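Local coordinates for protein UDP-N-acetylglucosamine 2-epimerase (Methanocaldococcus jannaschii, PDB 4NES) that probably catalyses the reversible epimerization at C-2 of UDP-N-acetylglucosamine to give UDP-N-acetylmannosamine, at residues 276-281 and 289-294; 280-285 and 340-345. One frame throughout, in Å; residues are numbered along the deposited sequence.

Contact 1 of 2, residues 276-281 and 289-294. With UDP (uridine-5'-diphosphate), chain C.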
loop_
_atom_site.group_PDB
_atom_site.type_symbol
_atom_site.label_atom_id
_atom_site.label_comp_id
_atom_site.label_asym_id
_atom_site.label_seq_id
_atom_site.Cartn_x
_atom_site.Cartn_y
_atom_site.Cartn_z
HETATM N N MSE A 276 12.919 -13.210 -31.187
HETATM C CA MSE A 276 13.895 -13.388 -32.247
HETATM C C MSE A 276 14.988 -12.323 -32.220
HETATM O O MSE A 276 16.169 -12.627 -32.402
HETATM C CB MSE A 276 13.193 -13.412 -33.606
HETATM C CG MSE A 276 12.420 -14.691 -33.878
HETATM SE SE MSE A 276 13.566 -16.269 -33.862
HETATM C CE MSE A 276 14.742 -15.790 -35.338
ATOM N N LEU A 277 14.606 -11.076 -31.979
ATOM C CA LEU A 277 15.607 -10.030 -31.852
ATOM C C LEU A 277 16.532 -10.288 -30.660
ATOM O O LEU A 277 17.738 -10.099 -30.759
ATOM C CB LEU A 277 14.948 -8.659 -31.729
ATOM C CG LEU A 277 14.264 -8.149 -32.999
ATOM C CD1 LEU A 277 13.474 -6.906 -32.661
ATOM C CD2 LEU A 277 15.291 -7.853 -34.095
ATOM N N GLU A 278 15.977 -10.726 -29.534
ATOM C CA GLU A 278 16.816 -11.016 -28.374
ATOM C C GLU A 278 17.761 -12.177 -28.644
ATOM O O GLU A 278 18.969 -12.084 -28.377
ATOM C CB GLU A 278 15.957 -11.360 -27.161
ATOM C CG GLU A 278 15.152 -10.204 -26.612
ATOM C CD GLU A 278 14.245 -10.637 -25.490
ATOM O OE1 GLU A 278 13.607 -11.697 -25.609
ATOM O OE2 GLU A 278 14.173 -9.922 -24.475
ATOM N N LYS A 279 17.208 -13.273 -29.164
ATOM C CA LYS A 279 17.971 -14.497 -29.326
ATOM C C LYS A 279 19.189 -14.268 -30.210
ATOM O O LYS A 279 20.248 -14.856 -29.991
ATOM C CB LYS A 279 17.091 -15.591 -29.938
ATOM C CG LYS A 279 17.800 -16.933 -30.091
ATOM C CD LYS A 279 16.934 -17.959 -30.800
ATOM C CE LYS A 279 17.669 -19.290 -30.918
ATOM N NZ LYS A 279 18.845 -19.209 -31.823
ATOM N N ASN A 280 19.038 -13.396 -31.198
ATOM C CA ASN A 280 20.080 -13.204 -32.198
ATOM C C ASN A 280 20.996 -12.000 -31.970
ATOM O O ASN A 280 21.889 -11.737 -32.763
ATOM C CB ASN A 280 19.457 -13.150 -33.595
ATOM C CG ASN A 280 18.900 -14.488 -34.028
ATOM O OD1 ASN A 280 19.651 -15.368 -34.447
ATOM N ND2 ASN A 280 17.586 -14.657 -33.926
ATOM N N ALA A 281 20.783 -11.285 -30.874
ATOM C CA ALA A 281 21.570 -10.093 -30.570
ATOM C C ALA A 281 22.957 -10.503 -30.080
ATOM O O ALA A 281 23.097 -11.507 -29.378
ATOM C CB ALA A 281 20.860 -9.270 -29.508
ATOM N N GLY A 289 12.817 -4.913 -16.833
ATOM C CA GLY A 289 12.921 -6.053 -15.935
ATOM C C GLY A 289 12.848 -7.372 -16.677
ATOM O O GLY A 289 13.696 -8.254 -16.507
ATOM N N GLY A 290 11.819 -7.525 -17.500
ATOM C CA GLY A 290 11.641 -8.751 -18.252
ATOM C C GLY A 290 12.776 -9.042 -19.220
ATOM O O GLY A 290 13.151 -10.201 -19.388
ATOM N N VAL A 291 13.330 -8.009 -19.849
ATOM C CA VAL A 291 14.404 -8.238 -20.815
ATOM C C VAL A 291 15.668 -8.747 -20.111
ATOM O O VAL A 291 16.374 -9.587 -20.656
ATOM C CB VAL A 291 14.675 -7.001 -21.676
ATOM C CG1 VAL A 291 15.874 -7.212 -22.583
ATOM C CG2 VAL A 291 13.444 -6.663 -22.506
ATOM N N GLN A 292 15.941 -8.275 -18.896
ATOM C CA GLN A 292 17.075 -8.803 -18.128
ATOM C C GLN A 292 16.926 -10.309 -17.934
ATOM O O GLN A 292 17.893 -11.065 -18.066
ATOM C CB GLN A 292 17.161 -8.143 -16.750
ATOM C CG GLN A 292 17.639 -6.707 -16.754
ATOM C CD GLN A 292 17.587 -6.133 -15.361
ATOM O OE1 GLN A 292 18.380 -6.502 -14.500
ATOM N NE2 GLN A 292 16.634 -5.235 -15.123
ATOM N N GLU A 293 15.715 -10.745 -17.612
ATOM C CA GLU A 293 15.442 -12.163 -17.423
ATOM C C GLU A 293 15.576 -12.952 -18.719
ATOM O O GLU A 293 16.221 -13.999 -18.747
ATOM C CB GLU A 293 14.050 -12.348 -16.817
ATOM C CG GLU A 293 13.991 -11.858 -15.374
ATOM C CD GLU A 293 12.593 -11.507 -14.902
ATOM O OE1 GLU A 293 11.673 -11.424 -15.739
ATOM O OE2 GLU A 293 12.429 -11.295 -13.681
ATOM N N GLU A 294 14.971 -12.448 -19.790
ATOM C CA GLU A 294 15.047 -13.120 -21.081
ATOM C C GLU A 294 16.466 -13.217 -21.618
ATOM O O GLU A 294 16.845 -14.247 -22.168
ATOM C CB GLU A 294 14.112 -12.447 -22.085
ATOM C CG GLU A 294 12.665 -12.668 -21.685
ATOM C CD GLU A 294 11.687 -11.771 -22.391
ATOM O OE1 GLU A 294 12.099 -10.740 -22.970
ATOM O OE2 GLU A 294 10.484 -12.089 -22.345
HETATM N N1 UDP C . 8.821 -6.978 -25.387
HETATM C C2 UDP C . 8.152 -7.209 -26.541
HETATM N N3 UDP C . 8.316 -6.373 -27.589
HETATM C C4 UDP C . 9.129 -5.296 -27.536
HETATM C C5 UDP C . 9.836 -5.023 -26.357
HETATM C C6 UDP C . 9.647 -5.897 -25.281
HETATM O O2 UDP C . 7.395 -8.178 -26.641
HETATM O O4 UDP C . 9.256 -4.463 -28.644
HETATM C "C1'" UDP C . 8.648 -7.824 -24.193
HETATM C "C2'" UDP C . 9.804 -8.486 -23.653
HETATM O "O2'" UDP C . 10.106 -9.645 -24.397
HETATM C "C3'" UDP C . 9.426 -8.734 -22.255
HETATM C "C4'" UDP C . 8.499 -7.655 -21.943
HETATM O "O4'" UDP C . 8.257 -6.951 -23.135
HETATM O "O3'" UDP C . 8.792 -9.965 -22.044
HETATM C "C5'" UDP C . 9.035 -6.669 -20.961
HETATM O "O5'" UDP C . 8.165 -5.578 -20.784
HETATM P PA UDP C . 8.683 -4.117 -20.452
HETATM O O1A UDP C . 7.787 -3.132 -21.172
HETATM O O2A UDP C . 10.133 -3.996 -20.869
HETATM O O3A UDP C . 8.485 -3.863 -18.908
HETATM P PB UDP C . 9.221 -4.345 -17.610
HETATM O O1B UDP C . 9.609 -5.810 -17.745
HETATM O O2B UDP C . 10.416 -3.457 -17.372
HETATM O O3B UDP C . 8.174 -4.127 -16.554
#

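Contact 2 of 2, residues 280-285 and 340-345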
loop_
_atom_site.group_PDB
_atom_site.type_symbol
_atom_site.label_atom_id
_atom_site.label_comp_id
_atom_site.label_asym_id
_atom_site.label_seq_id
_atom_site.Cartn_x
_atom_site.Cartn_y
_atom_site.Cartn_z
ATOM N N ASN A 280 19.038 -13.396 -31.198
ATOM C CA ASN A 280 20.080 -13.204 -32.198
ATOM C C ASN A 280 20.996 -12.000 -31.970
ATOM O O ASN A 280 21.889 -11.737 -32.763
ATOM C CB ASN A 280 19.457 -13.150 -33.595
ATOM C CG ASN A 280 18.900 -14.488 -34.028
ATOM O OD1 ASN A 280 19.651 -15.368 -34.447
ATOM N ND2 ASN A 280 17.586 -14.657 -33.926
ATOM N N ALA A 281 20.783 -11.285 -30.874
ATOM C CA ALA A 281 21.570 -10.093 -30.570
ATOM C C ALA A 281 22.957 -10.503 -30.080
ATOM O O ALA A 281 23.097 -11.507 -29.378
ATOM C CB ALA A 281 20.860 -9.270 -29.508
ATOM N N GLU A 282 23.984 -9.735 -30.440
ATOM C CA GLU A 282 25.314 -10.014 -29.904
ATOM C C GLU A 282 25.346 -9.640 -28.428
ATOM O O GLU A 282 26.004 -10.295 -27.615
ATOM C CB GLU A 282 26.399 -9.262 -30.672
ATOM C CG GLU A 282 27.812 -9.584 -30.182
ATOM C CD GLU A 282 28.894 -8.943 -31.024
ATOM O OE1 GLU A 282 28.604 -7.951 -31.723
ATOM O OE2 GLU A 282 30.042 -9.434 -30.978
ATOM N N LEU A 283 24.623 -8.584 -28.084
ATOM C CA LEU A 283 24.414 -8.266 -26.682
ATOM C C LEU A 283 23.161 -7.403 -26.535
ATOM O O LEU A 283 22.675 -6.820 -27.510
ATOM C CB LEU A 283 25.680 -7.669 -26.046
ATOM C CG LEU A 283 25.981 -6.189 -25.911
ATOM C CD1 LEU A 283 25.343 -5.707 -24.648
ATOM C CD2 LEU A 283 27.492 -5.953 -25.853
ATOM N N ILE A 284 22.587 -7.411 -25.335
ATOM C CA ILE A 284 21.355 -6.690 -25.058
ATOM C C ILE A 284 21.625 -5.551 -24.066
ATOM O O ILE A 284 22.307 -5.744 -23.063
ATOM C CB ILE A 284 20.275 -7.663 -24.523
ATOM C CG1 ILE A 284 19.816 -8.605 -25.642
ATOM C CG2 ILE A 284 19.108 -6.891 -23.931
ATOM C CD1 ILE A 284 19.067 -9.844 -25.160
ATOM N N LEU A 285 21.126 -4.355 -24.379
ATOM C CA LEU A 285 21.263 -3.192 -23.507
ATOM C C LEU A 285 19.870 -2.783 -23.093
ATOM O O LEU A 285 19.016 -2.545 -23.942
ATOM C CB LEU A 285 21.881 -2.028 -24.276
ATOM C CG LEU A 285 23.137 -2.317 -25.088
ATOM C CD1 LEU A 285 23.410 -1.193 -26.091
ATOM C CD2 LEU A 285 24.287 -2.466 -24.146
ATOM N N LYS A 340 32.626 -12.333 -23.028
ATOM C CA LYS A 340 32.028 -13.217 -22.037
ATOM C C LYS A 340 31.557 -14.532 -22.664
ATOM O O LYS A 340 30.833 -14.525 -23.659
ATOM C CB LYS A 340 30.852 -12.493 -21.377
ATOM C CG LYS A 340 29.987 -13.346 -20.472
ATOM C CD LYS A 340 30.671 -13.625 -19.148
ATOM C CE LYS A 340 29.764 -14.436 -18.243
ATOM N NZ LYS A 340 30.469 -14.924 -17.029
ATOM N N LYS A 341 31.977 -15.657 -22.092
ATOM C CA LYS A 341 31.468 -16.955 -22.528
ATOM C C LYS A 341 29.989 -17.047 -22.176
ATOM O O LYS A 341 29.599 -16.770 -21.039
ATOM C CB LYS A 341 32.220 -18.096 -21.845
ATOM C CG LYS A 341 33.689 -18.208 -22.206
ATOM C CD LYS A 341 34.352 -19.273 -21.343
ATOM C CE LYS A 341 35.125 -20.264 -22.187
ATOM N NZ LYS A 341 34.292 -20.768 -23.310
ATOM N N ARG A 342 29.167 -17.452 -23.139
ATOM C CA ARG A 342 27.723 -17.465 -22.931
ATOM C C ARG A 342 27.271 -18.733 -22.236
ATOM O O ARG A 342 26.363 -19.434 -22.687
ATOM C CB ARG A 342 26.997 -17.218 -24.249
ATOM C CG ARG A 342 27.497 -15.931 -24.857
ATOM C CD ARG A 342 26.869 -15.556 -26.171
ATOM N NE ARG A 342 27.484 -14.319 -26.640
ATOM C CZ ARG A 342 26.887 -13.428 -27.421
ATOM N NH1 ARG A 342 25.643 -13.629 -27.829
ATOM N NH2 ARG A 342 27.536 -12.328 -27.781
ATOM N N ASN A 343 27.945 -19.024 -21.132
ATOM C CA ASN A 343 27.524 -20.071 -20.232
ATOM C C ASN A 343 27.325 -19.476 -18.848
ATOM O O ASN A 343 28.155 -18.713 -18.349
ATOM C CB ASN A 343 28.500 -21.264 -20.244
ATOM C CG ASN A 343 29.674 -21.094 -19.291
ATOM O OD1 ASN A 343 30.238 -20.009 -19.153
ATOM N ND2 ASN A 343 30.056 -22.184 -18.637
ATOM N N TRP A 344 26.169 -19.773 -18.275
ATOM C CA TRP A 344 25.863 -19.443 -16.900
ATOM C C TRP A 344 24.647 -20.245 -16.496
ATOM O O TRP A 344 23.931 -20.761 -17.347
ATOM C CB TRP A 344 25.617 -17.937 -16.706
ATOM C CG TRP A 344 24.705 -17.288 -17.710
ATOM C CD1 TRP A 344 23.337 -17.380 -17.771
ATOM C CD2 TRP A 344 25.097 -16.392 -18.759
ATOM N NE1 TRP A 344 22.864 -16.607 -18.808
ATOM C CE2 TRP A 344 23.925 -16.003 -19.438
ATOM C CE3 TRP A 344 26.332 -15.898 -19.204
ATOM C CZ2 TRP A 344 23.949 -15.125 -20.530
ATOM C CZ3 TRP A 344 26.356 -15.033 -20.291
ATOM C CH2 TRP A 344 25.169 -14.662 -20.943
ATOM N N LYS A 345 24.435 -20.354 -15.192
ATOM C CA LYS A 345 23.269 -21.031 -14.641
ATOM C C LYS A 345 21.993 -20.239 -14.916
ATOM O O LYS A 345 22.052 -19.021 -15.019
ATOM C CB LYS A 345 23.483 -21.210 -13.137
ATOM C CG LYS A 345 22.274 -20.969 -12.252
ATOM C CD LYS A 345 22.504 -21.630 -10.900
ATOM C CE LYS A 345 21.424 -21.287 -9.897
ATOM N NZ LYS A 345 21.619 -19.915 -9.393
#

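Contact 1 of 2, residues 276-281 and 289-294
Glu278 and Glu294 meet through their carboxylates beside the ribose of bound UDP. Glu278 OE2 lies 2.7 Å from Glu294 OE1, and the two carboxylate planes stand 90° apart. Two acid oxygens so close suggest that one group is protonated. Glu294 OE1 also accepts from UDP O2' at 2.7 Å. Its other oxygen, OE2, accepts from UDP O3' at 2.7 Å, so this one carboxylate takes both ribose hydroxyls. Tyr271 OH is a further hydrogen-bond partner of Glu294 OE2.

Beside the acid pair, Val291 CG1 packs 3.7 Å from Glu278 OE2. At the diphosphate end of the ligand, the first turn of helix 289-298 holds the beta-phosphate. Gly289 N donates to UDP O2B and Gly290 N donates to UDP O1B at 2.8 Å. The N-terminal end of the helix, with its backbone N-H groups, would probably favour this negative charge.

Glu278 reaches across from helix 271-280 on a chain extended beyond CG (chi2 175°). It leans on Leu203 of strand 201-205 and Ile284 of strand 283-286. Glu294 is backed by Ile171 and Thr175 of helix 170-183, while Val291 rests on Ile284 and Thr286.

Contact 2 of 2, residues 280-285 and 340-345
Arg342 makes a short but sharply bent, weak hydrogen bond to the backbone carbonyl of Glu282, not to the Glu282 carboxylate. Arg342 NH2 lies 2.6 Å from Glu282 O, with an N-H...O angle of only 120°. The carbonyl oxygen approaches the guanidinium obliquely. Ala281 O lies at the edge of the group, near its plane, 3.7 Å from Arg342 NH1. The Glu282 carboxylate stays apart: Glu282 OE2 is 5.0 Å from Arg342 NH2, and Glu282 OE1 makes its salt bridge with Lys234. The aliphatic part still touches, with Glu282 CG 3.7 Å from Arg342 NH2.

Arg342 gets there on an extended chain. Its CG is anti to the carbonyl carbon (chi1 -55°), and the chain then runs straight to NE. The backbone at its base makes an inverse gamma turn centred on Arg342, with a weak Asn343 N to Lys341 O bond of 2.8 Å. Arg342 C lies over one face of the Trp344 ring, toward its rim. Trp344 is itself tied to helix 289-298 through NE1 and Cys296 O.

Losing the guanidinium to an alanine here would probably leave Glu282 O without this donor and break the link between the two segments.

The contact joins the loop between helices 327-338 and 353-363 to the residues leading into strand 283-286, in the parallel sheet of one of the two Rossmann-like domains of the GT-B fold.

Contacts 1 and 2 share Asn280 and Ala281, on the short connection from helix 271-280 to strand 283-286. Their centres are about 9 Å apart. Ile284, on that strand, packs against both helices of contact 1: its CG2 lies 3.5 Å from Val291 CG1, and its CD1 lies 3.9 Å from Glu278 O. The strand leads from contact 2 toward the ligand side, where helix 289-298 begins. Contact 1 forms part of the UDP pocket, and the Val291 side chain is about 7 Å from that of His207, the probable active-site residue. Contact 2 is structural, with the Ala281 side chain about 12 Å from UDP.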